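Glucose dehydrogenase (Serratia sp. FS14, PDB 7CDY) belongs to the glucose/sorbosone dehydrogenase family of beta-propeller proteins and carries a bound calcium ion. Local coordinates at residues Gln194-Trp206 with Met270-Ser284. Sequence-based numbering, arbitrary orientation.
Sequences QGLALNPWSGAIW and MAFYDGQRFPAWRHS
F272 reaches from the inner strand of one propeller blade into the hairpin of the blade before it, where strands 192-198 and 205-210 are joined by the 199-204 loop. The innermost strands of the two four-stranded antiparallel sheets, 194-198 and 270-273, run in roughly the same direction (32° apart), as neighbouring blades of a beta-propeller do, and M270 and F272 pack between them against A197 and W206. Followed outward, F272 meets P200 first: CB lies 3.5 Å from P200 CD, which also touches F272 CG. On one flank of the ring CD1 approaches W201 CZ3 and CE1 lies 3.7 Å from N199 ND2, while on the other CD2 lies near the carbonyl oxygen of L198 and CE2 near A197 CB. N199 CA sits over one face in a CH-pi contact, 3.8 Å from the ring centroid. At the tip, CZ comes within 3.6 Å of W206 CD2, the edge of the F272 ring pointing at the face of the W206 indole with the planes at 81°; L285 and L300 of its own blade also pack on F272. Deeper in, M270 CG lies between the backbone N and the carbonyl carbon, and with chi2 extended this puts SD against L196 N and G195 C; in the conformer described, a bend at chi3 turns CE toward W206 CB.

Toward the surface the W201 indole is held between P200 CG on one face and the H283 imidazole on the other. N199 OD1 accepts from the backbone N of both W201 and S202, an Asx turn at the start of the loop. D274 OD1, already salt-bridged to R282 NH1, receives a weak hydrogen bond from W201 NE1 at 3.1 Å, bent to 136° at the hydrogen.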
ATOM      1  N   GLN A 194      -3.562   3.200   0.698  1.00  8.80           N
ATOM      2  CA  GLN A 194      -3.085   1.985   1.341  1.00  8.50           C
ATOM      3  C   GLN A 194      -3.342   0.751   0.478  1.00  8.53           C
ATOM      4  O   GLN A 194      -3.326  -0.379   0.983  1.00  9.57           O
ATOM      5  CB  GLN A 194      -3.610   1.853   2.774  1.00 10.24           C
ATOM      6  CG  GLN A 194      -3.006   2.924   3.707  1.00 12.43           C
ATOM      7  CD  GLN A 194      -3.396   2.770   5.166  1.00 12.25           C
ATOM      8  OE1 GLN A 194      -4.424   2.184   5.491  1.00 14.67           O
ATOM      9  NE2 GLN A 194      -2.559   3.298   6.056  1.00 16.10           N
ATOM     10  N   GLY A 195      -3.506   0.940  -0.833  1.00  8.62           N
ATOM     11  CA  GLY A 195      -3.557  -0.170  -1.762  1.00  9.45           C
ATOM     12  C   GLY A 195      -2.856   0.196  -3.052  1.00  7.94           C
ATOM     13  O   GLY A 195      -3.065   1.300  -3.570  1.00  8.89           O
ATOM     14  N   LEU A 196      -2.041  -0.715  -3.579  1.00  9.79           N
ATOM     15  CA  LEU A 196      -1.330  -0.461  -4.831  1.00  9.19           C
ATOM     16  C   LEU A 196      -0.953  -1.802  -5.435  1.00  9.23           C
ATOM     17  O   LEU A 196      -0.236  -2.582  -4.799  1.00 10.13           O
ATOM     18  CB  LEU A 196      -0.075   0.367  -4.548  1.00  9.67           C
ATOM     19  CG  LEU A 196       0.633   0.976  -5.755  1.00  8.75           C
ATOM     20  CD1 LEU A 196      -0.207   2.087  -6.372  1.00 10.29           C
ATOM     21  CD2 LEU A 196       2.009   1.509  -5.344  1.00 11.21           C
ATOM     22  N   ALA A 197      -1.393  -2.073  -6.658  1.00  9.80           N
ATOM     23  CA  ALA A 197      -1.117  -3.391  -7.218  1.00  9.89           C
ATOM     24  C   ALA A 197      -1.191  -3.366  -8.735  1.00 10.28           C
ATOM     25  O   ALA A 197      -1.958  -2.602  -9.325  1.00 11.92           O
ATOM     26  CB  ALA A 197      -2.076  -4.446  -6.664  1.00 11.91           C
ATOM     27  N   LEU A 198      -0.402  -4.241  -9.351  1.00 12.45           N
ATOM     28  CA  LEU A 198      -0.353  -4.382 -10.799  1.00 12.67           C
ATOM     29  C   LEU A 198      -1.445  -5.340 -11.255  1.00 12.03           C
ATOM     30  O   LEU A 198      -1.494  -6.493 -10.814  1.00 13.38           O
ATOM     31  CB  LEU A 198       1.014  -4.944 -11.171  1.00 12.27           C
ATOM     32  CG  LEU A 198       1.252  -5.219 -12.654  1.00 14.16           C
ATOM     33  CD1 LEU A 198       1.339  -3.919 -13.431  1.00 16.50           C
ATOM     34  CD2 LEU A 198       2.524  -6.042 -12.807  1.00 17.10           C
ATOM     35  N   ASN A 199      -2.319  -4.866 -12.125  1.00 12.04           N
ATOM     36  CA  ASN A 199      -3.328  -5.733 -12.723  1.00 13.24           C
ATOM     37  C   ASN A 199      -2.614  -6.759 -13.601  1.00 14.03           C
ATOM     38  O   ASN A 199      -1.926  -6.374 -14.560  1.00 15.40           O
ATOM     39  CB  ASN A 199      -4.303  -4.876 -13.532  1.00 12.92           C
ATOM     40  CG  ASN A 199      -5.442  -5.685 -14.146  1.00 14.05           C
ATOM     41  OD1 ASN A 199      -5.207  -6.699 -14.813  1.00 15.69           O
ATOM     42  ND2 ASN A 199      -6.673  -5.245 -13.929  1.00 14.21           N
ATOM     43  N   PRO A 200      -2.726  -8.058 -13.306  1.00 13.97           N
ATOM     44  CA  PRO A 200      -1.931  -9.061 -14.035  1.00 16.71           C
ATOM     45  C   PRO A 200      -2.394  -9.287 -15.459  1.00 18.28           C
ATOM     46  O   PRO A 200      -1.655  -9.897 -16.243  1.00 25.02           O
ATOM     47  CB  PRO A 200      -2.103 -10.326 -13.187  1.00 19.42           C
ATOM     48  CG  PRO A 200      -3.425 -10.148 -12.516  1.00 16.38           C
ATOM     49  CD  PRO A 200      -3.546  -8.664 -12.246  1.00 15.13           C
ATOM     50  N   TRP A 201      -3.576  -8.811 -15.820  1.00 16.08           N
ATOM     51  CA  TRP A 201      -4.114  -8.990 -17.159  1.00 18.52           C
ATOM     52  C   TRP A 201      -3.865  -7.793 -18.062  1.00 22.91           C
ATOM     53  O   TRP A 201      -3.536  -7.975 -19.239  1.00 24.00           O
ATOM     54  CB  TRP A 201      -5.606  -9.331 -17.075  1.00 19.87           C
ATOM     55  CG  TRP A 201      -5.810 -10.493 -16.144  1.00 19.92           C
ATOM     56  CD1 TRP A 201      -5.468 -11.794 -16.379  1.00 20.79           C
ATOM     57  CD2 TRP A 201      -6.336 -10.453 -14.808  1.00 19.53           C
ATOM     58  NE1 TRP A 201      -5.768 -12.571 -15.287  1.00 22.66           N
ATOM     59  CE2 TRP A 201      -6.300 -11.773 -14.308  1.00 21.07           C
ATOM     60  CE3 TRP A 201      -6.851  -9.436 -13.996  1.00 18.02           C
ATOM     61  CZ2 TRP A 201      -6.754 -12.101 -13.030  1.00 19.52           C
ATOM     62  CZ3 TRP A 201      -7.296  -9.763 -12.725  1.00 19.65           C
ATOM     63  CH2 TRP A 201      -7.240 -11.084 -12.255  1.00 19.33           C
ATOM     64  N   SER A 202      -3.974  -6.568 -17.534  1.00 18.68           N
ATOM     65  CA  SER A 202      -3.783  -5.375 -18.352  1.00 17.34           C
ATOM     66  C   SER A 202      -2.391  -4.777 -18.227  1.00 16.63           C
ATOM     67  O   SER A 202      -1.987  -4.002 -19.101  1.00 19.14           O
ATOM     68  CB  SER A 202      -4.741  -4.260 -17.931  1.00 19.11           C
ATOM     69  OG  SER A 202      -4.469  -3.852 -16.593  1.00 15.66           O
ATOM     70  N   GLY A 203      -1.677  -5.062 -17.143  1.00 15.08           N
ATOM     71  CA  GLY A 203      -0.402  -4.423 -16.911  1.00 16.20           C
ATOM     72  C   GLY A 203      -0.481  -3.036 -16.322  1.00 14.09           C
ATOM     73  O   GLY A 203       0.556  -2.379 -16.182  1.00 16.55           O
ATOM     74  N   ALA A 204      -1.670  -2.575 -15.950  1.00 13.49           N
ATOM     75  CA  ALA A 204      -1.828  -1.257 -15.350  1.00 11.65           C
ATOM     76  C   ALA A 204      -1.730  -1.329 -13.832  1.00 10.76           C
ATOM     77  O   ALA A 204      -2.239  -2.264 -13.203  1.00 12.69           O
ATOM     78  CB  ALA A 204      -3.186  -0.666 -15.722  1.00 13.65           C
ATOM     79  N   ILE A 205      -1.092  -0.318 -13.246  1.00 10.35           N
ATOM     80  CA  ILE A 205      -1.131  -0.123 -11.798  1.00 10.14           C
ATOM     81  C   ILE A 205      -2.503   0.395 -11.385  1.00 10.84           C
ATOM     82  O   ILE A 205      -3.009   1.374 -11.949  1.00 11.35           O
ATOM     83  CB  ILE A 205      -0.020   0.850 -11.369  1.00 10.22           C
ATOM     84  CG1 ILE A 205       1.366   0.235 -11.594  1.00 12.41           C
ATOM     85  CG2 ILE A 205      -0.208   1.287  -9.905  1.00 13.57           C
ATOM     86  CD1 ILE A 205       1.754  -0.804 -10.555  1.00 13.64           C
ATOM     87  N   TRP A 206      -3.115  -0.261 -10.401  1.00 10.04           N
ATOM     88  CA  TRP A 206      -4.325   0.216  -9.743  1.00  9.83           C
ATOM     89  C   TRP A 206      -3.984   0.621  -8.313  1.00  9.94           C
ATOM     90  O   TRP A 206      -3.002   0.146  -7.722  1.00  9.75           O
ATOM     91  CB  TRP A 206      -5.418  -0.857  -9.716  1.00 11.06           C
ATOM     92  CG  TRP A 206      -6.019  -1.236 -11.057  1.00 10.31           C
ATOM     93  CD1 TRP A 206      -5.431  -1.164 -12.296  1.00 13.91           C
ATOM     94  CD2 TRP A 206      -7.322  -1.796 -11.266  1.00 10.40           C
ATOM     95  NE1 TRP A 206      -6.314  -1.624 -13.259  1.00 12.65           N
ATOM     96  CE2 TRP A 206      -7.477  -2.017 -12.647  1.00 11.23           C
ATOM     97  CE3 TRP A 206      -8.379  -2.119 -10.410  1.00 10.83           C
ATOM     98  CZ2 TRP A 206      -8.652  -2.557 -13.195  1.00 12.30           C
ATOM     99  CZ3 TRP A 206      -9.546  -2.654 -10.954  1.00 12.71           C
ATOM    100  CH2 TRP A 206      -9.668  -2.868 -12.331  1.00 12.40           C
ATOM    101  N   MET A 270      -4.437  -4.825  -1.171  0.64 10.35           N
ATOM    102  CA  MET A 270      -5.155  -5.167  -2.389  0.64 11.67           C
ATOM    103  C   MET A 270      -4.357  -6.192  -3.176  0.64  9.36           C
ATOM    104  O   MET A 270      -3.132  -6.095  -3.275  0.64  9.99           O
ATOM    105  CB  MET A 270      -5.504  -3.940  -3.256  0.64 17.83           C
ATOM    106  CG  MET A 270      -4.372  -3.408  -4.118  0.64 16.33           C
ATOM    107  SD  MET A 270      -4.763  -1.914  -5.080  0.64 11.23           S
ATOM    108  CE  MET A 270      -6.003  -2.502  -6.227  0.64 20.18           C
ATOM    109  N   ALA A 271      -5.070  -7.164  -3.730  1.00  9.80           N
ATOM    110  CA  ALA A 271      -4.467  -8.232  -4.519  1.00 11.42           C
ATOM    111  C   ALA A 271      -5.448  -8.708  -5.579  1.00  9.20           C
ATOM    112  O   ALA A 271      -6.616  -8.964  -5.271  1.00 11.12           O
ATOM    113  CB  ALA A 271      -4.068  -9.420  -3.637  1.00 12.60           C
ATOM    114  N   PHE A 272      -4.972  -8.848  -6.813  1.00 11.22           N
ATOM    115  CA  PHE A 272      -5.725  -9.485  -7.885  1.00 10.43           C
ATOM    116  C   PHE A 272      -5.511 -10.993  -7.825  1.00 12.61           C
ATOM    117  O   PHE A 272      -4.384 -11.462  -7.635  1.00 14.62           O
ATOM    118  CB  PHE A 272      -5.225  -8.990  -9.240  1.00 12.01           C
ATOM    119  CG  PHE A 272      -5.450  -7.520  -9.489  1.00 10.94           C
ATOM    120  CD1 PHE A 272      -6.636  -7.067 -10.059  1.00 12.10           C
ATOM    121  CD2 PHE A 272      -4.456  -6.588  -9.192  1.00 11.52           C
ATOM    122  CE1 PHE A 272      -6.827  -5.716 -10.311  1.00 12.37           C
ATOM    123  CE2 PHE A 272      -4.651  -5.244  -9.430  1.00 10.83           C
ATOM    124  CZ  PHE A 272      -5.829  -4.806  -9.993  1.00 11.62           C
ATOM    125  N   TYR A 273      -6.588 -11.764  -7.987  1.00 12.47           N
ATOM    126  CA  TYR A 273      -6.486 -13.220  -7.927  1.00 13.15           C
ATOM    127  C   TYR A 273      -6.331 -13.775  -9.342  1.00 15.42           C
ATOM    128  O   TYR A 273      -7.262 -13.712 -10.148  1.00 16.10           O
ATOM    129  CB  TYR A 273      -7.663 -13.862  -7.193  1.00 13.31           C
ATOM    130  CG  TYR A 273      -7.412 -15.334  -6.952  1.00 13.98           C
ATOM    131  CD1 TYR A 273      -6.736 -15.764  -5.814  1.00 14.26           C
ATOM    132  CD2 TYR A 273      -7.803 -16.291  -7.890  1.00 15.94           C
ATOM    133  CE1 TYR A 273      -6.476 -17.113  -5.598  1.00 17.98           C
ATOM    134  CE2 TYR A 273      -7.548 -17.648  -7.680  1.00 15.89           C
ATOM    135  CZ  TYR A 273      -6.884 -18.047  -6.538  1.00 16.02           C
ATOM    136  OH  TYR A 273      -6.631 -19.387  -6.322  1.00 17.63           O
ATOM    137  N   ASP A 274      -5.148 -14.323  -9.631  1.00 16.99           N
ATOM    138  CA  ASP A 274      -4.828 -14.927 -10.921  1.00 19.17           C
ATOM    139  C   ASP A 274      -4.344 -16.364 -10.747  1.00 23.70           C
ATOM    140  O   ASP A 274      -3.581 -16.879 -11.571  1.00 24.87           O
ATOM    141  CB  ASP A 274      -3.794 -14.078 -11.666  1.00 20.03           C
ATOM    142  CG  ASP A 274      -3.649 -14.460 -13.137  1.00 25.34           C
ATOM    143  OD1 ASP A 274      -4.620 -14.961 -13.743  1.00 22.60           O
ATOM    144  OD2 ASP A 274      -2.544 -14.248 -13.686  1.00 31.53           O
ATOM    145  N   GLY A 275      -4.768 -17.023  -9.667  1.00 19.74           N
ATOM    146  CA  GLY A 275      -4.377 -18.392  -9.408  1.00 20.06           C
ATOM    147  C   GLY A 275      -5.274 -19.390 -10.116  1.00 21.00           C
ATOM    148  O   GLY A 275      -6.240 -19.041 -10.789  1.00 23.45           O
ATOM    149  N   GLN A 276      -4.929 -20.670  -9.954  1.00 21.58           N
ATOM    150  CA  GLN A 276      -5.727 -21.755 -10.507  1.00 28.03           C
ATOM    151  C   GLN A 276      -6.477 -22.553  -9.454  1.00 26.70           C
ATOM    152  O   GLN A 276      -7.398 -23.295  -9.806  1.00 25.95           O
ATOM    153  CB  GLN A 276      -4.845 -22.719 -11.317  1.00 26.69           C
ATOM    154  CG  GLN A 276      -4.451 -22.217 -12.702  1.00 32.49           C
ATOM    155  CD  GLN A 276      -5.618 -21.637 -13.480  1.00 33.32           C
ATOM    156  OE1 GLN A 276      -6.677 -22.255 -13.592  1.00 40.46           O
ATOM    157  NE2 GLN A 276      -5.425 -20.442 -14.028  1.00 38.42           N
ATOM    158  N   ARG A 277      -6.113 -22.419  -8.177  1.00 20.20           N
ATOM    159  CA  ARG A 277      -6.712 -23.265  -7.152  1.00 22.20           C
ATOM    160  C   ARG A 277      -8.207 -23.004  -7.005  1.00 22.75           C
ATOM    161  O   ARG A 277      -8.993 -23.943  -6.838  1.00 21.58           O
ATOM    162  CB  ARG A 277      -6.000 -23.063  -5.818  1.00 20.70           C
ATOM    163  CG  ARG A 277      -6.616 -23.859  -4.694  1.00 22.00           C
ATOM    164  CD  ARG A 277      -5.822 -23.716  -3.418  1.00 22.46           C
ATOM    165  NE  ARG A 277      -4.423 -24.087  -3.589  1.00 24.56           N
ATOM    166  CZ  ARG A 277      -3.958 -25.323  -3.453  1.00 29.25           C
ATOM    167  NH1 ARG A 277      -2.666 -25.567  -3.625  1.00 26.18           N
ATOM    168  NH2 ARG A 277      -4.785 -26.314  -3.143  1.00 30.19           N
ATOM    169  N   PHE A 278      -8.620 -21.736  -7.054  1.00 21.43           N
ATOM    170  CA  PHE A 278     -10.015 -21.343  -6.858  1.00 21.03           C
ATOM    171  C   PHE A 278     -10.470 -20.605  -8.111  1.00 25.64           C
ATOM    172  O   PHE A 278     -10.453 -19.365  -8.159  1.00 19.84           O
ATOM    173  CB  PHE A 278     -10.176 -20.494  -5.599  1.00 20.22           C
ATOM    174  CG  PHE A 278      -9.713 -21.186  -4.355  1.00 19.02           C
ATOM    175  CD1 PHE A 278     -10.362 -22.326  -3.899  1.00 21.20           C
ATOM    176  CD2 PHE A 278      -8.616 -20.718  -3.648  1.00 19.19           C
ATOM    177  CE1 PHE A 278      -9.938 -22.975  -2.758  1.00 21.39           C
ATOM    178  CE2 PHE A 278      -8.185 -21.362  -2.511  1.00 19.87           C
ATOM    179  CZ  PHE A 278      -8.847 -22.497  -2.060  1.00 20.53           C
ATOM    180  N   PRO A 279     -10.886 -21.339  -9.147  1.00 23.42           N
ATOM    181  CA  PRO A 279     -11.236 -20.684 -10.418  1.00 22.72           C
ATOM    182  C   PRO A 279     -12.330 -19.641 -10.292  1.00 21.54           C
ATOM    183  O   PRO A 279     -12.339 -18.673 -11.063  1.00 23.35           O
ATOM    184  CB  PRO A 279     -11.665 -21.856 -11.312  1.00 31.12           C
ATOM    185  CG  PRO A 279     -11.021 -23.065 -10.687  1.00 31.94           C
ATOM    186  CD  PRO A 279     -11.013 -22.805  -9.217  1.00 27.54           C
ATOM    187  N   ALA A 280     -13.245 -19.799  -9.333  1.00 23.19           N
ATOM    188  CA  ALA A 280     -14.311 -18.821  -9.155  1.00 24.64           C
ATOM    189  C   ALA A 280     -13.777 -17.459  -8.742  1.00 22.48           C
ATOM    190  O   ALA A 280     -14.455 -16.446  -8.947  1.00 22.70           O
ATOM    191  CB  ALA A 280     -15.315 -19.318  -8.114  1.00 28.05           C
ATOM    192  N   TRP A 281     -12.580 -17.413  -8.166  1.00 19.77           N
ATOM    193  CA  TRP A 281     -11.987 -16.160  -7.728  1.00 17.05           C
ATOM    194  C   TRP A 281     -11.166 -15.478  -8.811  1.00 17.91           C
ATOM    195  O   TRP A 281     -10.742 -14.335  -8.611  1.00 18.10           O
ATOM    196  CB  TRP A 281     -11.102 -16.402  -6.504  1.00 16.69           C
ATOM    197  CG  TRP A 281     -11.842 -16.464  -5.205  1.00 16.35           C
ATOM    198  CD1 TRP A 281     -13.185 -16.326  -5.009  1.00 20.11           C
ATOM    199  CD2 TRP A 281     -11.264 -16.665  -3.912  1.00 17.15           C
ATOM    200  NE1 TRP A 281     -13.479 -16.430  -3.669  1.00 20.63           N
ATOM    201  CE2 TRP A 281     -12.317 -16.642  -2.975  1.00 17.29           C
ATOM    202  CE3 TRP A 281      -9.958 -16.866  -3.455  1.00 18.30           C
ATOM    203  CZ2 TRP A 281     -12.100 -16.805  -1.607  1.00 19.03           C
ATOM    204  CZ3 TRP A 281      -9.748 -17.031  -2.098  1.00 18.00           C
ATOM    205  CH2 TRP A 281     -10.811 -16.999  -1.192  1.00 19.44           C
ATOM    206  N   ARG A 282     -10.919 -16.142  -9.939  1.00 19.18           N
ATOM    207  CA  ARG A 282     -10.131 -15.521 -10.994  1.00 17.88           C
ATOM    208  C   ARG A 282     -10.843 -14.278 -11.509  1.00 16.90           C
ATOM    209  O   ARG A 282     -12.074 -14.232 -11.583  1.00 18.62           O
ATOM    210  CB  ARG A 282      -9.880 -16.517 -12.130  1.00 19.85           C
ATOM    211  CG  ARG A 282      -8.996 -17.694 -11.712  1.00 21.34           C
ATOM    212  CD  ARG A 282      -8.689 -18.640 -12.878  1.00 22.92           C
ATOM    213  NE  ARG A 282      -8.306 -17.926 -14.090  1.00 23.45           N
ATOM    214  CZ  ARG A 282      -7.119 -17.364 -14.286  1.00 22.33           C
ATOM    215  NH1 ARG A 282      -6.185 -17.439 -13.348  1.00 23.75           N
ATOM    216  NH2 ARG A 282      -6.865 -16.725 -15.422  1.00 29.90           N
ATOM    217  N   HIS A 283     -10.056 -13.248 -11.821  1.00 15.08           N
ATOM    218  CA  HIS A 283     -10.569 -11.959 -12.279  1.00 16.12           C
ATOM    219  C   HIS A 283     -11.316 -11.197 -11.183  1.00 16.54           C
ATOM    220  O   HIS A 283     -12.171 -10.360 -11.470  1.00 17.25           O
ATOM    221  CB  HIS A 283     -11.371 -12.073 -13.582  1.00 18.63           C
ATOM    222  CG  HIS A 283     -10.552 -12.585 -14.727  1.00 20.47           C
ATOM    223  ND1 HIS A 283      -9.605 -11.813 -15.366  1.00 22.10           N
ATOM    224  CD2 HIS A 283     -10.504 -13.805 -15.313  1.00 24.20           C
ATOM    225  CE1 HIS A 283      -9.025 -12.529 -16.313  1.00 26.28           C
ATOM    226  NE2 HIS A 283      -9.553 -13.740 -16.303  1.00 25.39           N
ATOM    227  N   SER A 284     -10.982 -11.475  -9.928  1.00 13.30           N
ATOM    228  CA  SER A 284     -11.458 -10.708  -8.789  1.00 14.38           C
ATOM    229  C   SER A 284     -10.307  -9.912  -8.184  1.00 12.02           C
ATOM    230  O   SER A 284      -9.136 -10.292  -8.297  1.00 13.69           O
ATOM    231  CB  SER A 284     -12.074 -11.619  -7.720  1.00 16.71           C
ATOM    232  OG  SER A 284     -13.357 -12.080  -8.116  1.00 21.17           O
TER
HETATM  233  O   HOH W   1      -4.747 -15.298 -16.992  1.00 37.15           O